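Local coordinates for protein transcriptional regulator (GntR family) (Enterococcus faecalis, PDB 3DDV) that probably regulates transcription as a GntR-family protein whose UTRA domain is expected to bind a small-molecule effector and so modulate DNA binding, at residues B[34-39]-B[50-55]; B[70-75]-B[125-130]. All blocks are in the same frame, centred on the assembly; numbering follows the deposited sequence.

Contact 1 of 2, residues B[34-39]-B[50-55]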
loop_
_atom_site.group_PDB
_atom_site.type_symbol
_atom_site.label_atom_id
_atom_site.label_comp_id
_atom_site.label_asym_id
_atom_site.label_seq_id
_atom_site.Cartn_x
_atom_site.Cartn_y
_atom_site.Cartn_z
ATOM N N ILE B 34 -0.562 -4.807 -38.971
ATOM C CA ILE B 34 -0.964 -5.693 -37.894
ATOM C C ILE B 34 -2.271 -6.360 -38.328
ATOM O O ILE B 34 -2.977 -5.869 -39.198
ATOM C CB ILE B 34 -1.224 -4.918 -36.616
ATOM C CG1 ILE B 34 -2.337 -3.869 -36.853
ATOM C CG2 ILE B 34 0.066 -4.259 -36.128
ATOM C CD1 ILE B 34 -3.385 -3.698 -35.725
ATOM N N LEU B 35 -2.560 -7.511 -37.744
ATOM C CA LEU B 35 -3.838 -8.177 -37.899
ATOM C C LEU B 35 -4.646 -7.781 -36.697
ATOM O O LEU B 35 -4.178 -7.881 -35.582
ATOM C CB LEU B 35 -3.666 -9.690 -37.906
ATOM C CG LEU B 35 -4.967 -10.464 -38.099
ATOM C CD1 LEU B 35 -5.552 -10.118 -39.500
ATOM C CD2 LEU B 35 -4.754 -11.970 -37.940
ATOM N N ARG B 36 -5.853 -7.309 -36.910
ATOM C CA ARG B 36 -6.630 -6.859 -35.800
ATOM C C ARG B 36 -7.864 -7.651 -35.797
ATOM O O ARG B 36 -8.535 -7.743 -36.826
ATOM C CB ARG B 36 -7.008 -5.430 -35.999
ATOM C CG ARG B 36 -7.347 -4.773 -34.705
ATOM C CD ARG B 36 -8.605 -3.972 -34.775
ATOM N NE ARG B 36 -8.508 -2.963 -33.771
ATOM C CZ ARG B 36 -7.752 -1.877 -33.883
ATOM N NH1 ARG B 36 -7.046 -1.619 -35.024
ATOM N NH2 ARG B 36 -7.723 -1.016 -32.844
ATOM N N MET B 37 -8.147 -8.275 -34.675
ATOM C CA MET B 37 -9.308 -9.157 -34.562
ATOM C C MET B 37 -10.029 -8.951 -33.245
ATOM O O MET B 37 -9.421 -8.629 -32.212
ATOM C CB MET B 37 -8.941 -10.614 -34.801
ATOM C CG MET B 37 -8.145 -11.347 -33.748
ATOM S SD MET B 37 -8.223 -13.147 -34.023
ATOM C CE MET B 37 -9.846 -13.545 -33.351
ATOM N N GLU B 38 -11.349 -9.022 -33.335
ATOM C CA GLU B 38 -12.249 -8.756 -32.222
ATOM C C GLU B 38 -13.090 -9.976 -32.050
ATOM O O GLU B 38 -13.532 -10.549 -33.047
ATOM C CB GLU B 38 -13.181 -7.623 -32.559
ATOM C CG GLU B 38 -12.526 -6.308 -32.447
ATOM C CD GLU B 38 -13.363 -5.174 -32.939
ATOM O OE1 GLU B 38 -14.544 -5.366 -33.315
ATOM O OE2 GLU B 38 -12.800 -4.081 -32.956
ATOM N N ARG B 39 -13.375 -10.336 -30.812
ATOM C CA ARG B 39 -13.917 -11.644 -30.542
ATOM C C ARG B 39 -14.728 -11.644 -29.240
ATOM O O ARG B 39 -14.309 -11.052 -28.267
ATOM C CB ARG B 39 -12.710 -12.564 -30.453
ATOM C CG ARG B 39 -12.973 -14.005 -30.260
ATOM C CD ARG B 39 -12.079 -14.608 -29.124
ATOM N NE ARG B 39 -10.655 -14.711 -29.484
ATOM C CZ ARG B 39 -10.124 -15.686 -30.233
ATOM N NH1 ARG B 39 -10.875 -16.669 -30.738
ATOM N NH2 ARG B 39 -8.815 -15.661 -30.484
ATOM N N PHE B 50 -15.180 -9.808 -24.242
ATOM C CA PHE B 50 -14.894 -9.251 -25.563
ATOM C C PHE B 50 -13.426 -8.904 -25.593
ATOM O O PHE B 50 -12.912 -8.215 -24.688
ATOM C CB PHE B 50 -15.686 -7.978 -25.745
ATOM C CG PHE B 50 -15.397 -7.278 -27.010
ATOM C CD1 PHE B 50 -16.105 -7.579 -28.144
ATOM C CD2 PHE B 50 -14.435 -6.310 -27.070
ATOM C CE1 PHE B 50 -15.863 -6.941 -29.319
ATOM C CE2 PHE B 50 -14.182 -5.691 -28.240
ATOM C CZ PHE B 50 -14.902 -6.004 -29.370
ATOM N N GLU B 51 -12.752 -9.358 -26.623
ATOM C CA GLU B 51 -11.321 -9.194 -26.724
ATOM C C GLU B 51 -10.918 -8.564 -28.062
ATOM O O GLU B 51 -11.315 -9.028 -29.108
ATOM C CB GLU B 51 -10.718 -10.598 -26.558
ATOM C CG GLU B 51 -9.268 -10.786 -26.962
ATOM C CD GLU B 51 -8.786 -12.205 -26.748
ATOM O OE1 GLU B 51 -8.628 -12.582 -25.526
ATOM O OE2 GLU B 51 -8.539 -12.891 -27.783
ATOM N N VAL B 52 -10.108 -7.527 -28.017
ATOM C CA VAL B 52 -9.439 -7.029 -29.213
ATOM C C VAL B 52 -8.003 -7.543 -29.199
ATOM O O VAL B 52 -7.275 -7.350 -28.234
ATOM C CB VAL B 52 -9.395 -5.467 -29.261
ATOM C CG1 VAL B 52 -8.877 -4.994 -30.602
ATOM C CG2 VAL B 52 -10.735 -4.954 -29.015
ATOM N N ALA B 53 -7.574 -8.139 -30.290
ATOM C CA ALA B 53 -6.212 -8.594 -30.356
ATOM C C ALA B 53 -5.526 -8.040 -31.606
ATOM O O ALA B 53 -6.087 -8.042 -32.696
ATOM C CB ALA B 53 -6.171 -10.098 -30.315
ATOM N N SER B 54 -4.305 -7.558 -31.419
ATOM C CA SER B 54 -3.510 -7.068 -32.518
ATOM C C SER B 54 -2.178 -7.817 -32.607
ATOM O O SER B 54 -1.430 -7.854 -31.661
ATOM C CB SER B 54 -3.283 -5.560 -32.390
ATOM O OG SER B 54 -4.444 -4.827 -32.761
ATOM N N ILE B 55 -1.899 -8.403 -33.764
ATOM C CA ILE B 55 -0.705 -9.209 -33.997
ATOM C C ILE B 55 0.039 -8.597 -35.200
ATOM O O ILE B 55 -0.581 -8.228 -36.165
ATOM C CB ILE B 55 -1.113 -10.655 -34.339
ATOM C CG1 ILE B 55 -1.940 -11.227 -33.197
ATOM C CG2 ILE B 55 0.107 -11.524 -34.637
ATOM C CD1 ILE B 55 -3.059 -12.058 -33.628
#

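Contact 2 of 2, residues B[70-75]-B[125-130]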
loop_
_atom_site.group_PDB
_atom_site.type_symbol
_atom_site.label_atom_id
_atom_site.label_comp_id
_atom_site.label_asym_id
_atom_site.label_seq_id
_atom_site.Cartn_x
_atom_site.Cartn_y
_atom_site.Cartn_z
ATOM N N ASN B 70 -8.198 -19.987 -33.501
ATOM C CA ASN B 70 -8.371 -21.052 -32.487
ATOM C C ASN B 70 -7.073 -21.695 -31.950
ATOM O O ASN B 70 -7.110 -22.386 -30.942
ATOM C CB ASN B 70 -9.261 -22.196 -33.019
ATOM C CG ASN B 70 -10.395 -21.705 -33.924
ATOM O OD1 ASN B 70 -10.349 -21.886 -35.155
ATOM N ND2 ASN B 70 -11.397 -21.050 -33.325
ATOM N N SER B 71 -5.937 -21.508 -32.607
ATOM C CA SER B 71 -4.750 -22.296 -32.267
ATOM C C SER B 71 -3.530 -21.405 -32.236
ATOM O O SER B 71 -2.429 -21.793 -32.661
ATOM C CB SER B 71 -4.558 -23.374 -33.338
ATOM O OG SER B 71 -5.790 -23.989 -33.666
ATOM N N PHE B 72 -3.729 -20.186 -31.757
ATOM C CA PHE B 72 -2.734 -19.155 -31.998
ATOM C C PHE B 72 -1.396 -19.534 -31.387
ATOM O O PHE B 72 -0.363 -19.546 -32.064
ATOM C CB PHE B 72 -3.211 -17.806 -31.463
ATOM C CG PHE B 72 -2.255 -16.690 -31.721
ATOM C CD1 PHE B 72 -1.566 -16.607 -32.934
ATOM C CD2 PHE B 72 -2.051 -15.714 -30.763
ATOM C CE1 PHE B 72 -0.688 -15.581 -33.181
ATOM C CE2 PHE B 72 -1.172 -14.676 -31.007
ATOM C CZ PHE B 72 -0.491 -14.611 -32.224
ATOM N N TYR B 73 -1.437 -19.887 -30.111
ATOM C CA TYR B 73 -0.221 -20.206 -29.402
ATOM C C TYR B 73 0.431 -21.469 -29.963
ATOM O O TYR B 73 1.602 -21.420 -30.374
ATOM C CB TYR B 73 -0.522 -20.304 -27.923
ATOM C CG TYR B 73 -0.783 -18.980 -27.254
ATOM C CD1 TYR B 73 -0.313 -17.779 -27.801
ATOM C CD2 TYR B 73 -1.471 -18.920 -26.037
ATOM C CE1 TYR B 73 -0.526 -16.542 -27.169
ATOM C CE2 TYR B 73 -1.695 -17.681 -25.394
ATOM C CZ TYR B 73 -1.207 -16.488 -25.979
ATOM O OH TYR B 73 -1.406 -15.250 -25.377
ATOM N N LYS B 74 -0.346 -22.561 -29.997
ATOM C CA LYS B 74 0.027 -23.799 -30.717
ATOM C C LYS B 74 0.673 -23.488 -32.067
ATOM O O LYS B 74 1.814 -23.865 -32.347
ATOM C CB LYS B 74 -1.203 -24.727 -30.989
ATOM C CG LYS B 74 -2.100 -25.135 -29.758
ATOM C CD LYS B 74 -1.474 -26.231 -28.843
ATOM C CE LYS B 74 -1.569 -25.938 -27.302
ATOM N NZ LYS B 74 -2.869 -26.340 -26.648
ATOM N N THR B 75 -0.065 -22.803 -32.924
ATOM C CA THR B 75 0.388 -22.606 -34.286
ATOM C C THR B 75 1.685 -21.868 -34.297
ATOM O O THR B 75 2.553 -22.169 -35.081
ATOM C CB THR B 75 -0.658 -21.838 -35.109
ATOM O OG1 THR B 75 -1.911 -22.546 -35.019
ATOM C CG2 THR B 75 -0.215 -21.658 -36.590
ATOM N N LEU B 125 10.815 -10.059 -28.651
ATOM C CA LEU B 125 9.913 -9.482 -29.691
ATOM C C LEU B 125 8.435 -9.621 -29.290
ATOM O O LEU B 125 7.969 -10.741 -29.035
ATOM C CB LEU B 125 10.094 -10.219 -31.019
ATOM C CG LEU B 125 9.325 -9.729 -32.262
ATOM C CD1 LEU B 125 9.894 -8.420 -32.752
ATOM C CD2 LEU B 125 9.303 -10.834 -33.392
ATOM N N PRO B 126 7.701 -8.492 -29.220
ATOM C CA PRO B 126 6.250 -8.537 -29.036
ATOM C C PRO B 126 5.546 -9.306 -30.138
ATOM O O PRO B 126 5.896 -9.168 -31.316
ATOM C CB PRO B 126 5.834 -7.078 -29.128
ATOM C CG PRO B 126 7.089 -6.273 -28.884
ATOM C CD PRO B 126 8.236 -7.119 -29.280
ATOM N N PHE B 127 4.544 -10.090 -29.779
ATOM C CA PHE B 127 3.753 -10.706 -30.797
ATOM C C PHE B 127 2.256 -10.560 -30.591
ATOM O O PHE B 127 1.483 -11.071 -31.378
ATOM C CB PHE B 127 4.179 -12.164 -30.967
ATOM C CG PHE B 127 3.769 -13.052 -29.854
ATOM C CD1 PHE B 127 2.519 -13.651 -29.862
ATOM C CD2 PHE B 127 4.637 -13.326 -28.805
ATOM C CE1 PHE B 127 2.129 -14.494 -28.826
ATOM C CE2 PHE B 127 4.259 -14.157 -27.772
ATOM C CZ PHE B 127 2.997 -14.748 -27.764
ATOM N N GLU B 128 1.832 -9.817 -29.595
ATOM C CA GLU B 128 0.440 -9.809 -29.239
ATOM C C GLU B 128 0.161 -8.563 -28.409
ATOM O O GLU B 128 0.922 -8.259 -27.479
ATOM C CB GLU B 128 0.204 -11.030 -28.381
ATOM C CG GLU B 128 -1.077 -11.643 -28.586
ATOM C CD GLU B 128 -1.384 -12.836 -27.632
ATOM O OE1 GLU B 128 -0.864 -12.918 -26.451
ATOM O OE2 GLU B 128 -2.235 -13.654 -28.106
ATOM N N TYR B 129 -0.902 -7.831 -28.717
ATOM C CA TYR B 129 -1.386 -6.803 -27.796
ATOM C C TYR B 129 -2.863 -7.056 -27.632
ATOM O O TYR B 129 -3.631 -6.921 -28.554
ATOM C CB TYR B 129 -1.141 -5.418 -28.380
ATOM C CG TYR B 129 -1.725 -4.304 -27.567
ATOM C CD1 TYR B 129 -1.743 -4.366 -26.196
ATOM C CD2 TYR B 129 -2.222 -3.165 -28.169
ATOM C CE1 TYR B 129 -2.261 -3.342 -25.438
ATOM C CE2 TYR B 129 -2.723 -2.111 -27.403
ATOM C CZ TYR B 129 -2.747 -2.227 -26.036
ATOM O OH TYR B 129 -3.267 -1.232 -25.248
ATOM N N VAL B 130 -3.269 -7.481 -26.468
ATOM C CA VAL B 130 -4.602 -8.059 -26.325
ATOM C C VAL B 130 -5.325 -7.293 -25.254
ATOM O O VAL B 130 -4.751 -6.960 -24.210
ATOM C CB VAL B 130 -4.538 -9.600 -26.015
ATOM C CG1 VAL B 130 -5.932 -10.219 -25.991
ATOM C CG2 VAL B 130 -3.638 -10.297 -27.052
#

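Contact 1 of 2, residues B[34-39]-B[50-55]
Arg39 and Glu51 both have CG anti to the backbone N (chi1 -176° and 165°); the two side chains lie side by side, pointing the same way, on the sheet face they share with Met37 and Ala53. Arg39 NE donates to Glu51 OE2 at 3.3 Å in a salt bridge, the oxygen near the guanidinium plane and the nitrogen above the carboxylate plane; the two planes are almost perpendicular (88°). Met37 CE lies 3.7 Å above the centre of one guanidinium face, and NH1 of Arg39 is held by Thr69 O. Beneath these side chains, strands 34-43 and 46-56 form a beta hairpin, the second and third strands of the six-stranded antiparallel sheet of the UTRA domain. Leu35, Met37 and Arg39 make hydrogen-bonded pairs with Ile55, Ala53 and Glu51, and the bond from Ala53 N to Met37 O (2.7 Å) is nearly straight. Between them, Arg36-Ser54 and Glu38-Val52 are non-hydrogen-bonded pairs whose side chains take the other face. There Ile34 CD1 sits 3.3 Å from Ser54 OG, a hydroxyl bonded to Glu22 OE2 of helix 20-26. Arg36 NE passes obliquely by Val52 CG1 at 3.8 Å. Farther along, the CG of Glu38 reaches Phe50 CZ at 3.9 Å and flanks Val52 CG2 at 4.1 Å, while the Phe50 ring also meets the ring of Tyr103, nearly parallel to it.

Contact 2 of 2, residues B[70-75]-B[125-130]
Tyr73 OH donates a 2.6 Å hydrogen bond to Glu128 OE1, which accepts with its syn lone pair, the one on the side of OE2. The tyrosine and glutamate side chains cross at about a right angle, with OE1 in the plane of the phenol ring at its edge. The second oxygen, OE2, also lies near Tyr73, and is 3.3 Å from Phe72 CE2, at the ring edge near its plane. Phe127 completes the cluster: its own edge receives Phe72 CZ at CD1 (3.9 Å) and Tyr73 CE1 at CE1 (3.7 Å). The Phe72 and Phe127 rings are oblique, their planes 60° apart. On helix 72-80, Phe72 has CG anti to the backbone N (chi1 -178°), whereas the CG of Tyr73 is anti to its carbonyl carbon (chi1 -73°), so the CG atoms of these consecutive residues leave the helix in different directions. The first turn behind them is tied by Ser71 O, which accepts from both Thr75 N and Thr75 OG1. On strand 126-135, the Phe127 ring stacks on Phe121, and Glu128 OE1 has a further hydrogen bond with Ser119 OG of strand 111-121. OE1 is thus bonded to two hydroxyls, while OE2 faces the electropositive rim of an aromatic ring; together these contacts would be expected to favour a charged carboxylate in this partly buried seam between helix and sheet.

Contact 1 is the more central, a buried pairing of two neighbouring strands that covers 617 Å²; contact 2 is smaller, partly buried, and docks the start of helix 72-80 on the same sheet with 195 Å². Regular backbone bonding holds the former, whereas only side chains carry the latter. Each includes a glutamate, gripped by arginine in one and by a tyrosine hydroxyl among aromatic edges in the other. Strands 46-56 and 126-135, one from each contact, are sheet neighbours: Ser54 O probably accepts from Tyr129 N at 3.0 Å. Ile55 also ties the two contacts, its CG1 meeting Phe72 CZ of helix 72-80 at 3.8 Å.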